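Local coordinates for CRISPR-associated protein, Cse1 family (Acidimicrobium ferrooxidans, PDB 4H3T), which probably serves as the Cse1-family large subunit of a type I-E CRISPR Cascade complex, taking part in recognition of invading DNA, at residues 204-207 with 212-215; 43-48 with 55-60; 217-222 with 346-351. The protein carries 1 engineered substitution. All blocks are in the same frame, centred on the assembly; numbering follows the deposited sequence.

Contact 1. Residues 204-207 with 212-215; sequences APVG and ETLL
Gly207 and Thr213 bring the two backbones closest, with 4.6 Å between Gly207 CA and Thr213 CA. Residues 204-206 are the end of strand 202-206, where Ala204 pairs with Leu363 and Val206 with Ser361 through the backbone. Residues 212-215 belong to helix 210-217, which follows after a short connection. Thr213 and Gly207 carry the contact. Thr213 OG1 accepts a hydrogen bond from Gly207 N at 2.9 Å, bent moderately to 151° at the hydrogen. Thr213 OG1 is also bonded to Thr209 O, one turn back in the chain, and here the hydroxyl must give its proton. The torsion chi1 of -63° places OG1 beside the backbone N of Thr213 and CG2 anti to it, against the Pro205 carbonyl. Thr213 CG2 then rests 3.7 Å from Pro205 O, an oxygen that Asn217 ND2 also reaches with a hydrogen bond. Val206 lies alongside Thr213, both side chains running in a common direction, with Val206 CG1 3.6 Å from Thr213 OG1. Glu212 extends past Gly207, and Glu212 OE1 comes within 3.7 Å of Gly207 CA, although the main polar partner of this carboxylate is Gln208 N. Gly207 suits its place because a CB here would run into Glu212 CB. The hydroxyl of Thr213 therefore does two jobs, as acceptor for the end of the strand and as donor to the chain before the helix. Two bonds on one buried oxygen fix its rotation and hold the sharp passage from strand to helix.

Contact 2. Residues 43-48 with 55-60; sequences VGFDVD and ALLRLV
The edge strand 42-45 of a small antiparallel sheet packs here on helix 52-68, through Phe45. The axes of segments 43-45 and 55-60 come within 10.5 Å and their directions differ by 108°, so the strand runs across the helix. The far end of the Phe45 ring does the touching. Phe45 CE2 sits 3.9 Å from Leu57 CA, and Phe45 CE1 lies 4.1 Å from Leu56 CB. Val60 CG2 approaches at the ring edge, near its plane, 4.1 Å from Phe45 CZ. Phe45 has CG anti to its carbonyl carbon (chi1 -76°), which carries the ring out toward this helical turn. Leu56 O is near the ring but is bonded to Val60 N within the helix. Beyond the strand, Val47 CG1 meets Leu56 CD1 at 3.9 Å, the two side chains overlapping flank to flank and running antiparallel. Ile35 of helix 32-37 and Leu210 of helix 210-217 also touch the Phe45 side chain. With an alanine at this place, a gap would probably open beside Leu56, Leu57 and Val60, leaving only the Val47-Leu56 contact, from the loop after the strand, between the two segments. Just before Phe45, Val43 and Gly44 both pair with Arg21 in a classic beta bulge. The whole is a strand-loop-helix junction, with an aromatic residue at the strand end packed on the helix that follows.

Contact 3. Residues 217-222 with 346-351; sequences NLVPWQ and LSFVEG
This is a buried apolar contact between the loop after helix 210-217 and helix 344-350, two parts far apart in sequence. Phe348 of the helix reaches into the loop at Val219 and Pro220. With CG anti to the backbone N (chi1 174°), its ring points from the helix toward the loop. Val219 CA lies over the centre of one ring face, 4.3 Å above the plane. The Val219 and Phe348 side chains overlap along their flanks, each heading for the other's backbone, and Val219 CG2 is 4.0 Å from Phe348 CB. Pro220 is set nearly perpendicular to the Phe348 side chain. Pro220 CD comes to 3.4 Å from Phe348 CE1, a close fit. The loop takes its shape from an inverse gamma turn centred on Leu218, closed by a weak bond from Val219 N to Asn217 O. The Leu218 side chain leaves on the side away from helix 344-350 and touches Leu61, Ala64 and Tyr65 of helix 52-68. Two more aromatic residues, Trp77 and Tyr223, meet the Phe348 ring edge-to-face. Between these two segments, then, the hold is by shape and apolar surface alone, while Val219 O finds its hydrogen-bond partner in Tyr65 OH of helix 52-68.

How the contacts relate
From the N terminus, contact 2 comes first and closes the short connection from edge strand 42-45 into helix 52-68. Contact 1 follows, closing another strand-to-helix turn, from strand 202-206 into helix 210-217. Contact 3 is the long-range one, bringing the loop after that helix to helix 344-350 across more than a hundred residues. The three lie in series; none nests or crosses. Contacts 1 and 2 touch where Leu214 packs on Val60 and Leu57. Contacts 1 and 3 meet through Asn217 and where Pro205 packs on Val349. Contacts 2 and 3 do not touch. Contact 1 touches both and lies between them, tying the sheet of strand 202-206 to the sheet-and-helix unit of strand 42-45.

Contact 1. Residues 204-207 with 212-215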
ATOM      1  N   ALA A 204      -4.692   2.139   3.903  1.00 38.35           N
ATOM      2  CA  ALA A 204      -6.128   2.448   3.910  1.00 40.08           C
ATOM      3  C   ALA A 204      -6.889   1.327   4.619  1.00 42.55           C
ATOM      4  O   ALA A 204      -6.563   0.139   4.492  1.00 39.83           O
ATOM      5  CB  ALA A 204      -6.663   2.639   2.500  1.00 40.49           C
ATOM      6  N   PRO A 205      -7.893   1.698   5.414  1.00 38.44           N
ATOM      7  CA  PRO A 205      -8.692   0.671   6.063  1.00 41.63           C
ATOM      8  C   PRO A 205      -9.705   0.052   5.099  1.00 44.40           C
ATOM      9  O   PRO A 205     -10.249   0.697   4.187  1.00 44.51           O
ATOM     10  CB  PRO A 205      -9.419   1.448   7.172  1.00 43.77           C
ATOM     11  CG  PRO A 205      -9.644   2.796   6.523  1.00 45.35           C
ATOM     12  CD  PRO A 205      -8.372   3.057   5.775  1.00 40.76           C
ATOM     13  N   VAL A 206      -9.976  -1.212   5.328  1.00 40.85           N
ATOM     14  CA  VAL A 206     -10.952  -1.966   4.551  1.00 40.98           C
ATOM     15  C   VAL A 206     -11.923  -2.609   5.526  1.00 43.96           C
ATOM     16  O   VAL A 206     -11.494  -3.210   6.539  1.00 43.36           O
ATOM     17  CB  VAL A 206     -10.208  -2.992   3.662  1.00 44.00           C
ATOM     18  CG1 VAL A 206     -11.200  -3.880   2.912  1.00 44.53           C
ATOM     19  CG2 VAL A 206      -9.285  -2.276   2.685  1.00 43.79           C
ATOM     20  N   GLY A 207     -13.208  -2.351   5.294  1.00 44.01           N
ATOM     21  CA  GLY A 207     -14.312  -2.850   6.105  1.00 45.79           C
ATOM     22  C   GLY A 207     -14.806  -4.192   5.582  1.00 50.71           C
ATOM     23  O   GLY A 207     -14.105  -4.845   4.826  1.00 47.14           O
ATOM     24  N   GLU A 212     -18.825   0.143   3.456  1.00 47.68           N
ATOM     25  CA  GLU A 212     -18.097   0.419   4.712  1.00 46.59           C
ATOM     26  C   GLU A 212     -16.702   0.930   4.448  1.00 45.93           C
ATOM     27  O   GLU A 212     -16.286   1.902   5.050  1.00 45.13           O
ATOM     28  CB  GLU A 212     -17.942  -0.822   5.581  1.00 49.15           C
ATOM     29  CG  GLU A 212     -19.186  -1.347   6.225  1.00 61.04           C
ATOM     30  CD  GLU A 212     -18.883  -2.455   7.222  1.00 78.87           C
ATOM     31  OE1 GLU A 212     -17.688  -2.717   7.512  1.00 58.25           O
ATOM     32  OE2 GLU A 212     -19.860  -3.073   7.700  1.00 74.97           O
ATOM     33  N   THR A 213     -15.961   0.263   3.545  1.00 44.37           N
ATOM     34  CA  THR A 213     -14.614   0.683   3.136  1.00 43.08           C
ATOM     35  C   THR A 213     -14.613   2.102   2.615  1.00 45.22           C
ATOM     36  O   THR A 213     -13.755   2.893   2.978  1.00 42.85           O
ATOM     37  CB  THR A 213     -14.078  -0.263   2.047  1.00 42.93           C
ATOM     38  OG1 THR A 213     -13.976  -1.563   2.626  1.00 43.94           O
ATOM     39  CG2 THR A 213     -12.749   0.192   1.438  1.00 42.13           C
ATOM     40  N   LEU A 214     -15.560   2.425   1.753  1.00 42.27           N
ATOM     41  CA  LEU A 214     -15.630   3.783   1.221  1.00 42.25           C
ATOM     42  C   LEU A 214     -15.903   4.799   2.331  1.00 47.94           C
ATOM     43  O   LEU A 214     -15.168   5.771   2.433  1.00 45.81           O
ATOM     44  CB  LEU A 214     -16.688   3.890   0.152  1.00 42.61           C
ATOM     45  CG  LEU A 214     -16.391   3.141  -1.157  1.00 44.49           C
ATOM     46  CD1 LEU A 214     -17.629   3.237  -2.075  1.00 43.95           C
ATOM     47  CD2 LEU A 214     -15.127   3.657  -1.874  1.00 46.28           C
ATOM     48  N   LEU A 215     -16.800   4.499   3.227  1.00 44.74           N
ATOM     49  CA  LEU A 215     -17.085   5.403   4.356  1.00 46.04           C
ATOM     50  C   LEU A 215     -15.922   5.516   5.364  1.00 47.44           C
ATOM     51  O   LEU A 215     -15.668   6.632   5.846  1.00 47.88           O
ATOM     52  CB  LEU A 215     -18.359   4.993   5.052  1.00 47.75           C
ATOM     53  CG  LEU A 215     -19.650   5.159   4.168  1.00 51.85           C
ATOM     54  CD1 LEU A 215     -20.855   4.717   4.913  1.00 52.34           C
ATOM     55  CD2 LEU A 215     -19.863   6.598   3.732  1.00 56.17           C
TER

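Contact 2. Residues 43-48 with 55-60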
ATOM      1  N   VAL A  43     -18.287  -7.215  -1.231  1.00 48.36           N
ATOM      2  CA  VAL A  43     -17.253  -7.419  -0.211  1.00 47.30           C
ATOM      3  C   VAL A  43     -16.158  -6.393  -0.426  1.00 47.82           C
ATOM      4  O   VAL A  43     -15.766  -5.656   0.487  1.00 47.59           O
ATOM      5  CB  VAL A  43     -16.673  -8.872  -0.225  1.00 51.78           C
ATOM      6  CG1 VAL A  43     -15.481  -9.042   0.757  1.00 51.48           C
ATOM      7  CG2 VAL A  43     -17.760  -9.871   0.135  1.00 52.83           C
ATOM      8  N   GLY A  44     -15.688  -6.342  -1.649  1.00 44.72           N
ATOM      9  CA  GLY A  44     -14.628  -5.434  -2.039  1.00 43.22           C
ATOM     10  C   GLY A  44     -14.111  -5.690  -3.420  1.00 45.01           C
ATOM     11  O   GLY A  44     -14.672  -6.490  -4.168  1.00 42.11           O
ATOM     12  N   PHE A  45     -13.048  -4.959  -3.759  1.00 43.15           N
ATOM     13  CA  PHE A  45     -12.332  -5.099  -5.010  1.00 42.50           C
ATOM     14  C   PHE A  45     -11.768  -6.482  -5.127  1.00 45.05           C
ATOM     15  O   PHE A  45     -11.455  -7.059  -4.139  1.00 43.84           O
ATOM     16  CB  PHE A  45     -11.198  -4.076  -5.124  1.00 42.33           C
ATOM     17  CG  PHE A  45     -11.679  -2.689  -5.452  1.00 42.63           C
ATOM     18  CD1 PHE A  45     -12.219  -2.401  -6.700  1.00 46.79           C
ATOM     19  CD2 PHE A  45     -11.578  -1.661  -4.521  1.00 42.59           C
ATOM     20  CE1 PHE A  45     -12.685  -1.114  -6.990  1.00 47.26           C
ATOM     21  CE2 PHE A  45     -12.083  -0.396  -4.800  1.00 44.84           C
ATOM     22  CZ  PHE A  45     -12.601  -0.121  -6.023  1.00 43.59           C
ATOM     23  N   ASP A  46     -11.631  -7.013  -6.353  1.00 41.70           N
ATOM     24  CA  ASP A  46     -11.100  -8.340  -6.581  1.00 41.35           C
ATOM     25  C   ASP A  46     -10.090  -8.235  -7.714  1.00 46.18           C
ATOM     26  O   ASP A  46     -10.280  -8.793  -8.779  1.00 44.93           O
ATOM     27  CB  ASP A  46     -12.273  -9.255  -6.904  1.00 44.94           C
ATOM     28  CG  ASP A  46     -11.852 -10.678  -7.199  1.00 53.93           C
ATOM     29  OD1 ASP A  46     -10.859 -11.119  -6.633  1.00 53.04           O
ATOM     30  OD2 ASP A  46     -12.538 -11.347  -7.983  1.00 56.20           O
ATOM     31  N   VAL A  47      -9.018  -7.464  -7.499  1.00 43.32           N
ATOM     32  CA  VAL A  47      -8.109  -7.163  -8.608  1.00 43.71           C
ATOM     33  C   VAL A  47      -7.022  -8.229  -8.752  1.00 48.33           C
ATOM     34  O   VAL A  47      -6.658  -8.884  -7.817  1.00 46.72           O
ATOM     35  CB  VAL A  47      -7.512  -5.740  -8.541  1.00 48.06           C
ATOM     36  CG1 VAL A  47      -8.614  -4.678  -8.567  1.00 50.52           C
ATOM     37  CG2 VAL A  47      -6.626  -5.563  -7.346  1.00 48.44           C
ATOM     38  N   ASP A  48      -6.412  -8.208  -9.907  1.00 49.43           N
ATOM     39  CA  ASP A  48      -5.453  -9.130 -10.477  1.00 54.17           C
ATOM     40  C   ASP A  48      -3.951  -8.728 -10.182  1.00 56.76           C
ATOM     41  O   ASP A  48      -3.038  -9.521 -10.380  1.00 57.43           O
ATOM     42  CB  ASP A  48      -5.725  -9.121 -12.055  1.00 59.43           C
ATOM     43  CG  ASP A  48      -6.278  -7.794 -12.748  1.00 74.26           C
ATOM     44  OD1 ASP A  48      -5.575  -7.276 -13.688  1.00 77.75           O
ATOM     45  OD2 ASP A  48      -7.454  -7.222 -12.292  1.00 55.09           O
ATOM     46  N   ALA A  55      -5.141   2.426  -6.542  1.00 36.65           N
ATOM     47  CA  ALA A  55      -5.454   3.344  -7.651  1.00 36.22           C
ATOM     48  C   ALA A  55      -6.944   3.407  -7.920  1.00 36.79           C
ATOM     49  O   ALA A  55      -7.510   4.520  -7.994  1.00 36.47           O
ATOM     50  CB  ALA A  55      -4.677   2.920  -8.911  1.00 38.38           C
ATOM     51  N   LEU A  56      -7.592   2.253  -7.953  1.00 35.76           N
ATOM     52  CA  LEU A  56      -9.039   2.184  -8.209  1.00 36.50           C
ATOM     53  C   LEU A  56      -9.829   2.650  -6.969  1.00 39.42           C
ATOM     54  O   LEU A  56     -10.824   3.324  -7.120  1.00 40.30           O
ATOM     55  CB  LEU A  56      -9.463   0.780  -8.599  1.00 37.76           C
ATOM     56  CG  LEU A  56      -8.959   0.266 -10.010  1.00 40.81           C
ATOM     57  CD1 LEU A  56      -9.344  -1.183 -10.187  1.00 44.36           C
ATOM     58  CD2 LEU A  56      -9.447   1.202 -11.112  1.00 39.17           C
ATOM     59  N   LEU A  57      -9.332   2.389  -5.768  1.00 38.65           N
ATOM     60  CA  LEU A  57     -10.007   2.839  -4.531  1.00 36.46           C
ATOM     61  C   LEU A  57     -10.019   4.351  -4.481  1.00 40.77           C
ATOM     62  O   LEU A  57     -11.065   4.933  -4.242  1.00 40.16           O
ATOM     63  CB  LEU A  57      -9.361   2.268  -3.281  1.00 37.64           C
ATOM     64  CG  LEU A  57      -9.899   2.800  -1.907  1.00 41.43           C
ATOM     65  CD1 LEU A  57     -11.364   2.470  -1.724  1.00 41.18           C
ATOM     66  CD2 LEU A  57      -9.114   2.252  -0.786  1.00 44.05           C
ATOM     67  N   ARG A  58      -8.865   4.996  -4.743  1.00 35.81           N
ATOM     68  CA  ARG A  58      -8.783   6.454  -4.743  1.00 37.09           C
ATOM     69  C   ARG A  58      -9.626   7.082  -5.836  1.00 39.27           C
ATOM     70  O   ARG A  58     -10.278   8.073  -5.585  1.00 37.96           O
ATOM     71  CB  ARG A  58      -7.348   6.921  -4.804  1.00 37.23           C
ATOM     72  CG  ARG A  58      -6.682   6.620  -3.493  1.00 35.52           C
ATOM     73  CD  ARG A  58      -5.213   6.628  -3.516  1.00 39.57           C
ATOM     74  NE  ARG A  58      -4.621   7.936  -3.782  1.00 40.03           N
ATOM     75  CZ  ARG A  58      -4.045   8.741  -2.902  1.00 48.50           C
ATOM     76  NH1 ARG A  58      -4.128   8.486  -1.600  1.00 38.73           N
ATOM     77  NH2 ARG A  58      -3.413   9.832  -3.309  1.00 41.22           N
ATOM     78  N   LEU A  59      -9.721   6.460  -6.998  1.00 39.27           N
ATOM     79  CA  LEU A  59     -10.612   6.960  -8.050  1.00 39.10           C
ATOM     80  C   LEU A  59     -12.059   6.985  -7.573  1.00 39.50           C
ATOM     81  O   LEU A  59     -12.814   7.939  -7.790  1.00 39.44           O
ATOM     82  CB  LEU A  59     -10.504   6.060  -9.302  1.00 40.51           C
ATOM     83  CG  LEU A  59     -11.630   6.279 -10.378  1.00 46.92           C
ATOM     84  CD1 LEU A  59     -11.443   7.578 -10.991  1.00 50.94           C
ATOM     85  CD2 LEU A  59     -11.539   5.224 -11.500  1.00 53.66           C
ATOM     86  N   VAL A  60     -12.479   5.870  -7.011  1.00 38.10           N
ATOM     87  CA  VAL A  60     -13.845   5.690  -6.515  1.00 37.06           C
ATOM     88  C   VAL A  60     -14.125   6.637  -5.317  1.00 40.77           C
ATOM     89  O   VAL A  60     -15.220   7.203  -5.245  1.00 40.26           O
ATOM     90  CB  VAL A  60     -14.178   4.195  -6.207  1.00 40.40           C
ATOM     91  CG1 VAL A  60     -15.545   4.040  -5.576  1.00 43.87           C
ATOM     92  CG2 VAL A  60     -14.174   3.411  -7.512  1.00 41.53           C
TER

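Contact 3. Residues 217-222 with 346-351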
ATOM      1  N   ASN A 217     -12.912   5.562   4.581  1.00 40.24           N
ATOM      2  CA  ASN A 217     -11.925   6.379   3.876  1.00 40.21           C
ATOM      3  C   ASN A 217     -12.418   7.788   3.533  1.00 47.88           C
ATOM      4  O   ASN A 217     -11.588   8.628   3.109  1.00 49.50           O
ATOM      5  CB  ASN A 217     -11.467   5.671   2.595  1.00 41.87           C
ATOM      6  CG  ASN A 217     -10.507   4.580   2.865  1.00 48.05           C
ATOM      7  OD1 ASN A 217      -9.344   4.855   2.988  1.00 42.03           O
ATOM      8  ND2 ASN A 217     -10.970   3.353   3.057  1.00 39.70           N
ATOM      9  N   LEU A 218     -13.720   8.038   3.673  1.00 44.22           N
ATOM     10  CA  LEU A 218     -14.319   9.331   3.368  1.00 44.85           C
ATOM     11  C   LEU A 218     -14.226  10.211   4.583  1.00 47.07           C
ATOM     12  O   LEU A 218     -15.203  10.590   5.184  1.00 48.23           O
ATOM     13  CB  LEU A 218     -15.739   9.205   2.854  1.00 45.41           C
ATOM     14  CG  LEU A 218     -15.845   8.663   1.422  1.00 50.83           C
ATOM     15  CD1 LEU A 218     -17.273   8.158   1.197  1.00 55.36           C
ATOM     16  CD2 LEU A 218     -15.410   9.683   0.413  1.00 49.83           C
ATOM     17  N   VAL A 219     -13.004  10.653   4.848  1.00 46.00           N
ATOM     18  CA  VAL A 219     -12.752  11.539   5.950  1.00 44.96           C
ATOM     19  C   VAL A 219     -13.549  12.871   5.706  1.00 48.20           C
ATOM     20  O   VAL A 219     -13.377  13.513   4.629  1.00 45.52           O
ATOM     21  CB  VAL A 219     -11.233  11.835   6.115  1.00 48.20           C
ATOM     22  CG1 VAL A 219     -10.994  12.725   7.332  1.00 49.92           C
ATOM     23  CG2 VAL A 219     -10.392  10.549   6.185  1.00 46.83           C
ATOM     24  N   PRO A 220     -14.339  13.334   6.680  1.00 45.35           N
ATOM     25  CA  PRO A 220     -15.067  14.585   6.460  1.00 48.04           C
ATOM     26  C   PRO A 220     -14.121  15.783   6.286  1.00 53.77           C
ATOM     27  O   PRO A 220     -13.039  15.818   6.893  1.00 50.97           O
ATOM     28  CB  PRO A 220     -15.944  14.694   7.705  1.00 50.86           C
ATOM     29  CG  PRO A 220     -16.234  13.299   8.054  1.00 52.65           C
ATOM     30  CD  PRO A 220     -14.846  12.666   7.883  1.00 46.64           C
ATOM     31  N   TRP A 221     -14.541  16.762   5.438  1.00 50.54           N
ATOM     32  CA  TRP A 221     -13.743  17.954   5.117  1.00 50.98           C
ATOM     33  C   TRP A 221     -13.397  18.781   6.377  1.00 54.54           C
ATOM     34  O   TRP A 221     -12.364  19.436   6.406  1.00 54.94           O
ATOM     35  CB  TRP A 221     -14.498  18.841   4.125  1.00 51.80           C
ATOM     36  CG  TRP A 221     -14.792  18.193   2.813  1.00 50.59           C
ATOM     37  CD1 TRP A 221     -14.135  17.145   2.231  1.00 52.36           C
ATOM     38  CD2 TRP A 221     -15.883  18.513   1.952  1.00 50.21           C
ATOM     39  NE1 TRP A 221     -14.737  16.813   1.045  1.00 50.46           N
ATOM     40  CE2 TRP A 221     -15.761  17.694   0.807  1.00 52.86           C
ATOM     41  CE3 TRP A 221     -16.889  19.493   1.982  1.00 52.44           C
ATOM     42  CZ2 TRP A 221     -16.665  17.758  -0.239  1.00 52.03           C
ATOM     43  CZ3 TRP A 221     -17.783  19.558   0.930  1.00 53.38           C
ATOM     44  CH2 TRP A 221     -17.695  18.660  -0.136  1.00 52.46           C
ATOM     45  N   GLN A 222     -14.231  18.710   7.425  1.00 50.44           N
ATOM     46  CA  GLN A 222     -14.001  19.400   8.694  1.00 52.21           C
ATOM     47  C   GLN A 222     -12.695  18.954   9.376  1.00 54.14           C
ATOM     48  O   GLN A 222     -12.135  19.713  10.141  1.00 54.88           O
ATOM     49  CB  GLN A 222     -15.199  19.135   9.618  1.00 54.63           C
ATOM     50  CG  GLN A 222     -15.316  19.938  10.874  1.00 75.15           C
ATOM     51  CD  GLN A 222     -16.459  19.428  11.764  1.00 89.21           C
ATOM     52  OE1 GLN A 222     -16.981  18.296  11.636  1.00 78.45           O
ATOM     53  NE2 GLN A 222     -16.744  20.172  12.802  1.00 78.84           N
ATOM     54  N   LEU A 346      -6.016   6.863   9.480  1.00 39.92           N
ATOM     55  CA  LEU A 346      -5.971   6.104  10.709  1.00 41.79           C
ATOM     56  C   LEU A 346      -6.418   6.954  11.914  1.00 46.44           C
ATOM     57  O   LEU A 346      -7.071   6.428  12.821  1.00 47.54           O
ATOM     58  CB  LEU A 346      -4.558   5.535  10.896  1.00 41.93           C
ATOM     59  CG  LEU A 346      -4.124   4.505   9.799  1.00 44.43           C
ATOM     60  CD1 LEU A 346      -2.742   3.930  10.170  1.00 46.65           C
ATOM     61  CD2 LEU A 346      -5.115   3.412   9.623  1.00 44.79           C
ATOM     62  N   SER A 347      -6.053   8.238  11.933  1.00 44.40           N
ATOM     63  CA  SER A 347      -6.509   9.187  12.968  1.00 45.95           C
ATOM     64  C   SER A 347      -8.005   9.354  12.852  1.00 49.66           C
ATOM     65  O   SER A 347      -8.674   9.401  13.848  1.00 47.33           O
ATOM     66  CB  SER A 347      -5.845  10.538  12.771  1.00 48.75           C
ATOM     67  OG  SER A 347      -4.437  10.498  12.847  1.00 52.59           O
ATOM     68  N   PHE A 348      -8.563   9.347  11.614  1.00 43.71           N
ATOM     69  CA  PHE A 348     -10.008   9.416  11.507  1.00 44.25           C
ATOM     70  C   PHE A 348     -10.667   8.146  12.106  1.00 49.36           C
ATOM     71  O   PHE A 348     -11.558   8.240  12.945  1.00 45.41           O
ATOM     72  CB  PHE A 348     -10.427   9.574  10.038  1.00 44.57           C
ATOM     73  CG  PHE A 348     -11.907   9.512   9.865  1.00 45.52           C
ATOM     74  CD1 PHE A 348     -12.736  10.413  10.527  1.00 47.79           C
ATOM     75  CD2 PHE A 348     -12.490   8.555   9.043  1.00 44.37           C
ATOM     76  CE1 PHE A 348     -14.112  10.384  10.344  1.00 50.13           C
ATOM     77  CE2 PHE A 348     -13.878   8.478   8.914  1.00 47.72           C
ATOM     78  CZ  PHE A 348     -14.681   9.406   9.557  1.00 48.31           C
ATOM     79  N   VAL A 349     -10.208   6.954  11.659  1.00 45.58           N
ATOM     80  CA  VAL A 349     -10.785   5.659  12.080  1.00 46.65           C
ATOM     81  C   VAL A 349     -10.658   5.465  13.642  1.00 51.25           C
ATOM     82  O   VAL A 349     -11.490   4.793  14.256  1.00 49.14           O
ATOM     83  CB  VAL A 349     -10.152   4.453  11.300  1.00 51.84           C
ATOM     84  CG1 VAL A 349     -10.592   3.099  11.885  1.00 53.79           C
ATOM     85  CG2 VAL A 349     -10.569   4.509   9.850  1.00 51.94           C
ATOM     86  N   GLU A 350      -9.572   5.955  14.216  1.00 50.27           N
ATOM     87  CA  GLU A 350      -9.276   5.883  15.649  1.00 51.45           C
ATOM     88  C   GLU A 350     -10.469   6.410  16.468  1.00 59.99           C
ATOM     89  O   GLU A 350     -10.748   5.860  17.525  1.00 60.11           O
ATOM     90  CB  GLU A 350      -7.973   6.679  15.904  1.00 52.51           C
ATOM     91  CG  GLU A 350      -7.515   6.934  17.315  1.00 62.21           C
ATOM     92  CD  GLU A 350      -6.276   7.815  17.411  1.00 69.38           C
ATOM     93  OE1 GLU A 350      -5.509   7.945  16.418  1.00 60.08           O
ATOM     94  OE2 GLU A 350      -6.066   8.367  18.516  1.00 71.65           O
ATOM     95  N   GLY A 351     -11.188   7.428  15.967  1.00 58.07           N
ATOM     96  CA  GLY A 351     -12.347   7.960  16.662  1.00 58.32           C
ATOM     97  C   GLY A 351     -13.689   7.300  16.384  1.00 61.28           C
ATOM     98  O   GLY A 351     -14.698   7.872  16.783  1.00 62.32           O
TER